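Local coordinates for Phi class glutathione transferase GSTF1 (Populus tremula x Populus tremuloides, PDB 4RI6), which probably conjugates reduced glutathione to electrophilic substrates such as organic halides, as phi class glutathione transferases do in plant detoxification, at residues Ala141-Leu144 / Asp145-Gln149; Phe162-Ala165 / Asp166-His169; Arg194-Thr197 / Glu198-Asn201; Glu203-Lys206 / Lys207-Met211. All coordinates share one frame; numbering follows the deposited sequence. Where two conformers were deposited one is given.

How the contacts relate
All four contacts are short runs of about two turns in the all-helical C-terminal part of the protein, taken in chain order from helices 130-150, 164-179, 190-200 and 203-214, contact 2 at the start of its helix and contact 3 at the end of its own. Contact 2, centred about 8 Å from the centre of the chain, joins contacts 1 and 3: Tyr-147 OH of contact 1 reaches His-169 NE2, and Asp-166 OD1 receives Trp-195 NE1. Contacts 3 and 4 touch where Trp-205 CD1 packs on Ser-200 O. Contacts 1 and 4 lie about 26 Å apart, centre to centre; contact 1 touches the second subunit, while contact 4 packs on helix 14-25 of the N-terminal domain.

Contact 1 (Ala141-Leu144 / Asp145-Gln149)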
loop_
_atom_site.group_PDB
_atom_site.type_symbol
_atom_site.label_atom_id
_atom_site.label_comp_id
_atom_site.label_asym_id
_atom_site.label_seq_id
_atom_site.Cartn_x
_atom_site.Cartn_y
_atom_site.Cartn_z
ATOM N N ALA A 141 -18.022 2.682 -5.340
ATOM C CA ALA A 141 -18.787 2.345 -6.526
ATOM C C ALA A 141 -17.974 2.597 -7.786
ATOM O O ALA A 141 -17.974 1.770 -8.711
ATOM C CB ALA A 141 -20.092 3.115 -6.549
ATOM N N LYS A 142 -17.260 3.721 -7.821
ATOM C CA LYS A 142 -16.396 4.032 -8.959
ATOM C C LYS A 142 -15.278 3.002 -9.125
ATOM O O LYS A 142 -14.974 2.592 -10.241
ATOM C CB LYS A 142 -15.807 5.447 -8.821
ATOM C CG LYS A 142 -16.854 6.561 -9.020
ATOM C CD LYS A 142 -17.076 6.913 -10.484
ATOM C CE LYS A 142 -18.523 7.337 -10.745
ATOM N NZ LYS A 142 -18.898 7.414 -12.195
ATOM N N VAL A 143 -14.653 2.595 -8.026
ATOM C CA VAL A 143 -13.659 1.539 -8.087
ATOM C C VAL A 143 -14.264 0.246 -8.639
ATOM O O VAL A 143 -13.683 -0.421 -9.495
ATOM C CB VAL A 143 -13.061 1.276 -6.691
ATOM C CG1 VAL A 143 -12.108 0.128 -6.713
ATOM C CG2 VAL A 143 -12.349 2.520 -6.179
ATOM N N LEU A 144 -15.421 -0.130 -8.116
ATOM C CA LEU A 144 -16.034 -1.402 -8.516
ATOM C C LEU A 144 -16.560 -1.373 -9.950
ATOM O O LEU A 144 -16.650 -2.432 -10.584
ATOM C CB LEU A 144 -17.137 -1.779 -7.535
ATOM C CG LEU A 144 -16.607 -2.116 -6.127
ATOM C CD1 LEU A 144 -17.770 -2.388 -5.179
ATOM C CD2 LEU A 144 -15.631 -3.322 -6.133
ATOM N N ASP A 145 -16.846 -0.186 -10.500
ATOM C CA ASP A 145 -17.188 -0.096 -11.930
ATOM C C ASP A 145 -15.973 -0.472 -12.789
ATOM O O ASP A 145 -16.116 -1.061 -13.866
ATOM C CB ASP A 145 -17.677 1.305 -12.312
ATOM C CG ASP A 145 -19.075 1.633 -11.801
ATOM O OD1 ASP A 145 -19.883 0.702 -11.562
ATOM O OD2 ASP A 145 -19.366 2.863 -11.684
ATOM N N ILE A 146 -14.780 -0.111 -12.323
ATOM C CA ILE A 146 -13.557 -0.480 -13.011
ATOM C C ILE A 146 -13.289 -1.973 -12.861
ATOM O O ILE A 146 -12.933 -2.651 -13.832
ATOM C CB ILE A 146 -12.372 0.340 -12.499
ATOM C CG1 ILE A 146 -12.622 1.805 -12.821
ATOM C CG2 ILE A 146 -11.072 -0.161 -13.116
ATOM C CD1 ILE A 146 -11.719 2.747 -12.145
ATOM N N TYR A 147 -13.518 -2.506 -11.664
ATOM C CA TYR A 147 -13.381 -3.939 -11.452
ATOM C C TYR A 147 -14.373 -4.707 -12.305
ATOM O O TYR A 147 -14.057 -5.770 -12.796
ATOM C CB TYR A 147 -13.595 -4.318 -9.989
ATOM C CG TYR A 147 -12.499 -3.958 -9.009
ATOM C CD1 TYR A 147 -11.484 -3.062 -9.330
ATOM C CD2 TYR A 147 -12.479 -4.548 -7.750
ATOM C CE1 TYR A 147 -10.500 -2.756 -8.396
ATOM C CE2 TYR A 147 -11.510 -4.251 -6.840
ATOM C CZ TYR A 147 -10.523 -3.358 -7.168
ATOM O OH TYR A 147 -9.563 -3.084 -6.228
ATOM N N GLU A 148 -15.583 -4.178 -12.451
ATOM C CA GLU A 148 -16.605 -4.852 -13.251
ATOM C C GLU A 148 -16.106 -5.069 -14.680
ATOM O O GLU A 148 -16.314 -6.118 -15.265
ATOM C CB GLU A 148 -17.902 -4.050 -13.247
ATOM C CG GLU A 148 -19.030 -4.673 -14.091
ATOM C CD GLU A 148 -19.525 -6.002 -13.541
ATOM O OE1 GLU A 148 -19.168 -6.330 -12.389
ATOM O OE2 GLU A 148 -20.274 -6.708 -14.266
ATOM N N GLN A 149 -15.425 -4.064 -15.226
ATOM C CA GLN A 149 -14.883 -4.165 -16.572
ATOM C C GLN A 149 -13.724 -5.179 -16.619
ATOM O O GLN A 149 -13.692 -6.068 -17.471
ATOM C CB GLN A 149 -14.457 -2.763 -17.070
ATOM C CG GLN A 149 -15.663 -1.795 -17.245
ATOM C CD GLN A 149 -15.317 -0.292 -17.356
ATOM O OE1 GLN A 149 -14.561 0.263 -16.553
ATOM N NE2 GLN A 149 -15.923 0.376 -18.341
HETATM O O HOH W 1 -18.014 4.898 -12.542
#
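Val-143 and Tyr-147 meet one turn apart in helix 130-150, and their side chains run alongside each other in the same direction. The apolar part of the contact begins there. CG1 of Val-143, set anti to the backbone N (chi1 176°), lies over one face of the phenol ring toward its rim; it is 4.1 Å from the ring centroid, a CH-pi contact, and its nearest ring atom is Tyr-147 CE1 at 3.7 Å. Leu-144 adds a second touch, its CD2 coming obliquely to within 3.7 Å of Tyr-147 CD2.

The charged groups meet through water. Lys-142 NZ gives a hydrogen bond of 2.7 Å to the water oxygen, and the same water donates to Asp-145 OD2 at 2.6 Å, so the two opposite charges are joined although NZ and OD2 themselves stay 4.6 Å apart. The other carboxylate oxygen, OD1, is taken by a salt bridge to Arg-189.

Main-chain bonds hold the helix: Asp-145 N to Ala-141 O at 2.9 Å, Tyr-147 N to Val-143 O, and Glu-148 N to Leu-144 O at 2.8 Å. The carboxylate of Glu-148 receives the backbone N-H groups of Asn-191 and Val-192, at the start of helix 190-200.

Tyr-147 sends its hydroxyl to His-169 and packs on Trp-102 and Phe-110 of helix 93-122, while Phe-53 of the second subunit touches Ile-146 and Tyr-147. This is an amphipathic stretch of helix in the C-terminal domain of the glutathione transferase fold, here reaching the dimer interface.

Contact 2 (Phe162-Ala165 / Asp166-His169); sequences FSFA and DLSH
With chi1 at 79°, Ser-163 holds OG between its own backbone N and carbonyl carbon, where it can accept from Ala-165 N at 3.0 Å; Asp-166, its CG beside the backbone N, swings OD2 back to Ser-163 N. The reciprocal pair is a capping box at the N-terminus of helix 164-179, with Ser-163 as N-cap. Phe-162, the residue before the cap, and Leu-167 add the hydrophobic staple; box and staple together are a familiar feature of the glutathione transferase C-terminal domain.

The bond from Ser-163 N to Asp-166 OD2 measures 2.9 Å and uses the anti lone pair of that oxygen. A water bridges the two side chains of the box, donating to Asp-166 OD2 and lying 2.8 Å from Ser-163 OG. Asp-166 OD1 takes N-H groups from Trp-195 and Leu-157, so this buried carboxylate is well supplied with donors.

Phe-162 runs past Asp-166 in the opposite direction, ring and carboxylate planes 25° apart. Its CE1 lies 3.6 Å from Asp-166 CB, and its CZ equally close to Leu-167 CB. Phe-164 packs on Tyr-89 and on Arg-18 and Thr-22 of helix 14-25, and meets Leu-167 CD2 through CE1 at 3.9 Å. Ser-168 OG is bonded to Asp-106 and Arg-18.

At the far end of the turn, His-169 donates from ND1 to Ala-165 O at 2.7 Å, with the acceptor only 2° out of the imidazole plane, while NE2 pairs with Tyr-147 OH.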
loop_
_atom_site.group_PDB
_atom_site.type_symbol
_atom_site.label_atom_id
_atom_site.label_comp_id
_atom_site.label_asym_id
_atom_site.label_seq_id
_atom_site.Cartn_x
_atom_site.Cartn_y
_atom_site.Cartn_z
ATOM N N PHE A 162 -6.701 -17.406 -8.684
ATOM C CA PHE A 162 -6.805 -16.692 -7.405
ATOM C C PHE A 162 -5.422 -16.228 -6.979
ATOM O O PHE A 162 -4.461 -16.988 -7.068
ATOM C CB PHE A 162 -7.429 -17.585 -6.325
ATOM C CG PHE A 162 -7.572 -16.926 -4.967
ATOM C CD1 PHE A 162 -8.603 -16.039 -4.713
ATOM C CD2 PHE A 162 -6.712 -17.252 -3.929
ATOM C CE1 PHE A 162 -8.753 -15.458 -3.465
ATOM C CE2 PHE A 162 -6.851 -16.673 -2.678
ATOM C CZ PHE A 162 -7.874 -15.775 -2.444
ATOM N N SER A 163 -5.315 -14.988 -6.522
ATOM C CA SER A 163 -4.029 -14.481 -6.067
ATOM C C SER A 163 -4.182 -13.691 -4.798
ATOM O O SER A 163 -5.299 -13.420 -4.343
ATOM C CB SER A 163 -3.374 -13.592 -7.125
ATOM O OG SER A 163 -3.931 -12.296 -7.133
ATOM N N PHE A 164 -3.046 -13.278 -4.246
ATOM C CA PHE A 164 -3.080 -12.407 -3.092
ATOM C C PHE A 164 -3.857 -11.119 -3.370
ATOM O O PHE A 164 -4.436 -10.525 -2.458
ATOM C CB PHE A 164 -1.654 -12.070 -2.616
ATOM C CG PHE A 164 -1.650 -11.303 -1.344
ATOM C CD1 PHE A 164 -1.997 -11.928 -0.164
ATOM C CD2 PHE A 164 -1.405 -9.941 -1.322
ATOM C CE1 PHE A 164 -2.071 -11.240 0.999
ATOM C CE2 PHE A 164 -1.466 -9.247 -0.141
ATOM C CZ PHE A 164 -1.794 -9.901 1.019
ATOM N N ALA A 165 -3.880 -10.672 -4.622
ATOM C CA ALA A 165 -4.659 -9.482 -4.947
ATOM C C ALA A 165 -6.119 -9.689 -4.587
ATOM O O ALA A 165 -6.738 -8.818 -3.985
ATOM C CB ALA A 165 -4.520 -9.119 -6.396
ATOM N N ASP A 166 -6.677 -10.837 -4.954
ATOM C CA ASP A 166 -8.071 -11.128 -4.602
ATOM C C ASP A 166 -8.223 -11.292 -3.096
ATOM O O ASP A 166 -9.135 -10.726 -2.483
ATOM C CB ASP A 166 -8.554 -12.375 -5.324
ATOM C CG ASP A 166 -8.265 -12.320 -6.800
ATOM O OD1 ASP A 166 -8.952 -11.565 -7.525
ATOM O OD2 ASP A 166 -7.352 -13.044 -7.231
ATOM N N LEU A 167 -7.300 -12.048 -2.504
ATOM C CA LEU A 167 -7.324 -12.326 -1.076
ATOM C C LEU A 167 -7.390 -11.037 -0.281
ATOM O O LEU A 167 -8.179 -10.918 0.656
ATOM C CB LEU A 167 -6.106 -13.167 -0.676
ATOM C CG LEU A 167 -6.043 -13.697 0.753
ATOM C CD1 LEU A 167 -5.095 -14.887 0.820
ATOM C CD2 LEU A 167 -5.612 -12.608 1.750
ATOM N N SER A 168 -6.622 -10.042 -0.706
ATOM C CA SER A 168 -6.506 -8.831 0.070
ATOM C C SER A 168 -7.821 -8.030 0.128
ATOM O O SER A 168 -7.992 -7.206 1.048
ATOM C CB SER A 168 -5.353 -7.980 -0.506
ATOM O OG SER A 168 -4.876 -7.040 0.425
ATOM N N HIS A 169 -8.738 -8.289 -0.822
ATOM C CA HIS A 169 -10.060 -7.650 -0.842
ATOM C C HIS A 169 -11.091 -8.324 0.070
ATOM O O HIS A 169 -12.133 -7.745 0.366
ATOM C CB HIS A 169 -10.628 -7.615 -2.257
ATOM C CG HIS A 169 -9.927 -6.677 -3.172
ATOM N ND1 HIS A 169 -8.689 -6.943 -3.730
ATOM C CD2 HIS A 169 -10.281 -5.446 -3.617
ATOM C CE1 HIS A 169 -8.315 -5.912 -4.469
ATOM N NE2 HIS A 169 -9.258 -4.990 -4.415
HETATM O O HOH W 2 -5.746 -12.385 -9.253
#

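Contact 3 (Arg194-Thr197 / Glu198-Asn201)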
loop_
_atom_site.group_PDB
_atom_site.type_symbol
_atom_site.label_atom_id
_atom_site.label_comp_id
_atom_site.label_asym_id
_atom_site.label_seq_id
_atom_site.Cartn_x
_atom_site.Cartn_y
_atom_site.Cartn_z
ATOM N N ARG A 194 -19.781 -12.318 -9.328
ATOM C CA ARG A 194 -19.233 -13.640 -9.639
ATOM C C ARG A 194 -17.909 -13.849 -8.911
ATOM O O ARG A 194 -17.686 -14.865 -8.224
ATOM C CB ARG A 194 -19.021 -13.788 -11.140
ATOM C CG ARG A 194 -18.434 -15.117 -11.548
ATOM C CD ARG A 194 -17.697 -15.011 -12.844
ATOM N NE ARG A 194 -16.423 -14.303 -12.677
ATOM C CZ ARG A 194 -16.000 -13.312 -13.442
ATOM N NH1 ARG A 194 -16.764 -12.821 -14.415
ATOM N NH2 ARG A 194 -14.811 -12.782 -13.209
ATOM N N TRP A 195 -17.029 -12.877 -9.093
ATOM C CA TRP A 195 -15.733 -12.867 -8.450
ATOM C C TRP A 195 -15.881 -12.962 -6.934
ATOM O O TRP A 195 -15.234 -13.793 -6.308
ATOM C CB TRP A 195 -15.012 -11.591 -8.852
ATOM C CG TRP A 195 -13.798 -11.194 -8.078
ATOM C CD1 TRP A 195 -12.550 -11.732 -8.168
ATOM C CD2 TRP A 195 -13.696 -10.094 -7.167
ATOM N NE1 TRP A 195 -11.680 -11.044 -7.353
ATOM C CE2 TRP A 195 -12.357 -10.036 -6.726
ATOM C CE3 TRP A 195 -14.607 -9.161 -6.675
ATOM C CZ2 TRP A 195 -11.898 -9.061 -5.821
ATOM C CZ3 TRP A 195 -14.155 -8.199 -5.765
ATOM C CH2 TRP A 195 -12.807 -8.158 -5.358
ATOM N N TRP A 196 -16.736 -12.114 -6.361
ATOM C CA TRP A 196 -16.958 -12.118 -4.922
ATOM C C TRP A 196 -17.402 -13.508 -4.439
ATOM O O TRP A 196 -16.936 -14.019 -3.401
ATOM C CB TRP A 196 -17.996 -11.071 -4.496
ATOM C CG TRP A 196 -18.126 -11.148 -3.018
ATOM C CD1 TRP A 196 -19.176 -11.631 -2.317
ATOM C CD2 TRP A 196 -17.115 -10.828 -2.058
ATOM N NE1 TRP A 196 -18.900 -11.621 -0.983
ATOM C CE2 TRP A 196 -17.634 -11.140 -0.791
ATOM C CE3 TRP A 196 -15.822 -10.313 -2.147
ATOM C CZ2 TRP A 196 -16.912 -10.950 0.374
ATOM C CZ3 TRP A 196 -15.113 -10.121 -0.992
ATOM C CH2 TRP A 196 -15.659 -10.434 0.252
ATOM N N THR A 197 -18.304 -14.117 -5.197
ATOM C CA THR A 197 -18.799 -15.438 -4.858
ATOM C C THR A 197 -17.656 -16.437 -4.879
ATOM O O THR A 197 -17.517 -17.234 -3.962
ATOM C CB THR A 197 -19.909 -15.861 -5.826
ATOM O OG1 THR A 197 -20.994 -14.931 -5.745
ATOM C CG2 THR A 197 -20.433 -17.212 -5.481
ATOM N N GLU A 198 -16.810 -16.389 -5.903
ATOM C CA GLU A 198 -15.718 -17.355 -5.974
ATOM C C GLU A 198 -14.723 -17.178 -4.852
ATOM O O GLU A 198 -14.298 -18.146 -4.245
ATOM C CB GLU A 198 -14.972 -17.273 -7.308
ATOM C CG GLU A 198 -15.807 -17.644 -8.523
ATOM C CD GLU A 198 -14.983 -18.369 -9.557
ATOM O OE1 GLU A 198 -14.810 -17.846 -10.685
ATOM O OE2 GLU A 198 -14.511 -19.490 -9.241
ATOM N N ILE A 199 -14.331 -15.947 -4.563
ATOM C CA ILE A 199 -13.245 -15.780 -3.608
ATOM C C ILE A 199 -13.733 -15.935 -2.164
ATOM O O ILE A 199 -12.994 -16.464 -1.323
ATOM C CB ILE A 199 -12.495 -14.431 -3.809
ATOM C CG1 ILE A 199 -13.355 -13.198 -3.523
ATOM C CG2 ILE A 199 -11.912 -14.399 -5.205
ATOM C CD1 ILE A 199 -12.534 -11.869 -3.509
ATOM N N SER A 200 -14.979 -15.554 -1.875
ATOM C CA SER A 200 -15.458 -15.595 -0.490
ATOM C C SER A 200 -15.845 -16.999 -0.059
ATOM O O SER A 200 -16.020 -17.255 1.132
ATOM C CB SER A 200 -16.647 -14.657 -0.291
ATOM O OG SER A 200 -17.791 -15.058 -1.027
ATOM N N ASN A 201 -15.973 -17.904 -1.024
ATOM C CA ASN A 201 -16.266 -19.297 -0.703
ATOM C C ASN A 201 -15.050 -20.232 -0.715
ATOM O O ASN A 201 -15.200 -21.451 -0.565
ATOM C CB ASN A 201 -17.358 -19.826 -1.653
ATOM C CG ASN A 201 -18.726 -19.361 -1.234
ATOM O OD1 ASN A 201 -19.309 -19.879 -0.271
ATOM N ND2 ASN A 201 -19.225 -18.340 -1.901
HETATM O O HOH W 3 -14.642 -15.144 -10.694
#
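Glu-198 N to Arg-194 O, Ile-199 N to Trp-195 O and Ser-200 N to Trp-196 O continue the alpha-helical bonding of helix 190-200 up to its last turn. Ser-200 repeats the backbone link with its side chain: OG, placed between backbone N and carbonyl carbon (chi1 65°), donates to Trp-196 O at 2.7 Å. The hydroxyl and the amide N reach that oxygen from opposite faces of its carbonyl plane, so two donors grip it. Trp-196, its CG opposite the backbone N (chi1 -179°), carries its indole under Ser-200 CB, which lies 4.0 Å from the centroid of the five-membered ring in a CH-pi contact.

Asn-201 closes the helix in a similar way. Its ND2 gives Thr-197 O a nearly straight bond of 2.9 Å, on a lone pair in the carbonyl plane and with the acceptor almost in the amide plane; the backbone N of Asn-201 adds only a weak one.

Ile-199 is the apolar centre of the turn. Its CD1 lies over one face of Trp-195, 4.0 Å from the centroid of the six-membered ring, and also meets Trp-196 CE3 at 3.9 Å. In the helical C-terminal domain of this glutathione transferase, Trp-196 lies on Leu-170 and Val-177 of helix 164-179, and Trp-195, its NE1 bonded to Asp-166, packs on Leu-151 and Leu-157.

On the outer side, Arg-194 and Glu-198 meet through a water in the plane of the guanidinium, which accepts from NE at 2.8 Å and donates to Glu-198 OE1 at 2.7 Å. Glu-198 OE2 makes a salt bridge to Arg-155, and Arg-194 NH2 donates to the carbonyl oxygens of Leu-151 and Arg-155.

Contact 4 (Glu203-Lys206 / Lys207-Met211); sequences ESWK and KVLEM
Leu-209 lies across one face of the Trp-205 indole, the two side chains set at a slant to one another in helix 203-214. Leu-209 CG is 4.2 Å from the centroid of the five-membered ring, 23° off its normal, a CH-pi contact; CD1 comes to 3.8 Å from Trp-205 NE1. With CG opposite the backbone N (chi1 -172°), the indole leans forward along the helix, toward the next turn. Val-208 approaches the benzo part of the ring at an oblique angle, CG1 reaching Trp-205 CZ3 at 4.0 Å.

Underneath, Leu-209 N donates to Trp-205 O at 3.0 Å, a nearly straight bond that fixes the spacing of the two residues. Lys-207 N and Val-208 N bond likewise to Glu-203 O and Ser-204 O.

The outer face is charged. Lys-206, its chain extended, holds NZ 3.6 Å from Glu-203 OE2, a long salt bridge.

Trp-205 NE1 donates to Asp-174 of helix 164-179, and Ser-204 OG bonds to Glu-25 of helix 14-25. Chemically, then, this helix is two-sided: its indole and aliphatic groups pack on helices 14-25 and 164-179, tying the C-terminal helix to both domains, while the lysines and Glu-203 face solvent.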
loop_
_atom_site.group_PDB
_atom_site.type_symbol
_atom_site.label_atom_id
_atom_site.label_comp_id
_atom_site.label_asym_id
_atom_site.label_seq_id
_atom_site.Cartn_x
_atom_site.Cartn_y
_atom_site.Cartn_z
ATOM N N GLU A 203 -12.113 -22.222 1.007
ATOM C CA GLU A 203 -12.071 -22.832 2.323
ATOM C C GLU A 203 -11.219 -22.004 3.276
ATOM O O GLU A 203 -11.544 -21.911 4.448
ATOM C CB GLU A 203 -11.541 -24.269 2.241
ATOM C CG GLU A 203 -12.485 -25.266 1.554
ATOM C CD GLU A 203 -13.818 -25.413 2.270
ATOM O OE1 GLU A 203 -13.882 -25.153 3.498
ATOM O OE2 GLU A 203 -14.808 -25.773 1.595
ATOM N N SER A 204 -10.160 -21.369 2.769
ATOM C CA SER A 204 -9.293 -20.570 3.637
ATOM C C SER A 204 -10.105 -19.457 4.266
ATOM O O SER A 204 -10.030 -19.214 5.477
ATOM C CB SER A 204 -8.104 -19.983 2.873
ATOM O OG SER A 204 -8.547 -19.133 1.817
ATOM N N TRP A 205 -10.910 -18.785 3.450
ATOM C CA TRP A 205 -11.696 -17.679 3.951
ATOM C C TRP A 205 -12.816 -18.169 4.871
ATOM O O TRP A 205 -13.101 -17.539 5.896
ATOM C CB TRP A 205 -12.252 -16.836 2.800
ATOM C CG TRP A 205 -12.901 -15.566 3.308
ATOM C CD1 TRP A 205 -14.206 -15.223 3.186
ATOM C CD2 TRP A 205 -12.274 -14.518 4.061
ATOM N NE1 TRP A 205 -14.436 -14.008 3.783
ATOM C CE2 TRP A 205 -13.265 -13.562 4.347
ATOM C CE3 TRP A 205 -10.966 -14.294 4.517
ATOM C CZ2 TRP A 205 -12.999 -12.404 5.076
ATOM C CZ3 TRP A 205 -10.708 -13.131 5.219
ATOM C CH2 TRP A 205 -11.715 -12.212 5.496
ATOM N N LYS A 206 -13.437 -19.292 4.538
ATOM C CA LYS A 206 -14.436 -19.873 5.427
ATOM C C LYS A 206 -13.837 -20.198 6.795
ATOM O O LYS A 206 -14.498 -20.019 7.824
ATOM C CB LYS A 206 -15.036 -21.135 4.815
ATOM C CG LYS A 206 -15.844 -20.885 3.579
ATOM C CD LYS A 206 -16.288 -22.213 3.034
ATOM C CE LYS A 206 -17.254 -22.085 1.930
ATOM N NZ LYS A 206 -17.616 -23.472 1.520
ATOM N N LYS A 207 -12.591 -20.661 6.810
ATOM C CA LYS A 207 -11.952 -21.005 8.075
ATOM C C LYS A 207 -11.693 -19.750 8.902
ATOM O O LYS A 207 -11.877 -19.767 10.110
ATOM C CB LYS A 207 -10.661 -21.787 7.838
ATOM C CG LYS A 207 -10.922 -23.175 7.298
ATOM C CD LYS A 207 -9.682 -24.022 7.134
ATOM C CE LYS A 207 -10.031 -25.375 6.536
ATOM N NZ LYS A 207 -8.998 -26.399 6.835
ATOM N N VAL A 208 -11.306 -18.661 8.252
ATOM C CA VAL A 208 -11.106 -17.426 8.969
ATOM C C VAL A 208 -12.414 -16.950 9.597
ATOM O O VAL A 208 -12.440 -16.566 10.763
ATOM C CB VAL A 208 -10.535 -16.327 8.046
ATOM C CG1 VAL A 208 -10.511 -14.976 8.765
ATOM C CG2 VAL A 208 -9.127 -16.707 7.554
ATOM N N LEU A 209 -13.499 -16.952 8.834
ATOM C CA LEU A 209 -14.781 -16.522 9.376
ATOM C C LEU A 209 -15.220 -17.401 10.547
ATOM O O LEU A 209 -15.802 -16.917 11.523
ATOM C CB LEU A 209 -15.850 -16.533 8.294
ATOM C CG LEU A 209 -15.670 -15.519 7.181
ATOM C CD1 LEU A 209 -16.781 -15.686 6.182
ATOM C CD2 LEU A 209 -15.655 -14.098 7.716
ATOM N N GLU A 210 -14.938 -18.689 10.480
ATOM C CA GLU A 210 -15.324 -19.535 11.602
ATOM C C GLU A 210 -14.439 -19.237 12.815
ATOM O O GLU A 210 -14.922 -19.237 13.950
ATOM C CB GLU A 210 -15.255 -21.017 11.235
ATOM C CG GLU A 210 -15.788 -21.965 12.336
ATOM C CD GLU A 210 -17.279 -21.777 12.692
ATOM O OE1 GLU A 210 -18.065 -21.218 11.882
ATOM O OE2 GLU A 210 -17.669 -22.205 13.805
ATOM N N MET A 211 -13.162 -18.953 12.578
ATOM C CA MET A 211 -12.271 -18.606 13.687
ATOM C C MET A 211 -12.837 -17.399 14.401
ATOM O O MET A 211 -12.829 -17.325 15.630
ATOM C CB MET A 211 -10.852 -18.291 13.229
ATOM C CG MET A 211 -10.039 -19.477 12.763
ATOM S SD MET A 211 -8.448 -18.951 12.092
ATOM C CE MET A 211 -7.647 -18.384 13.588
#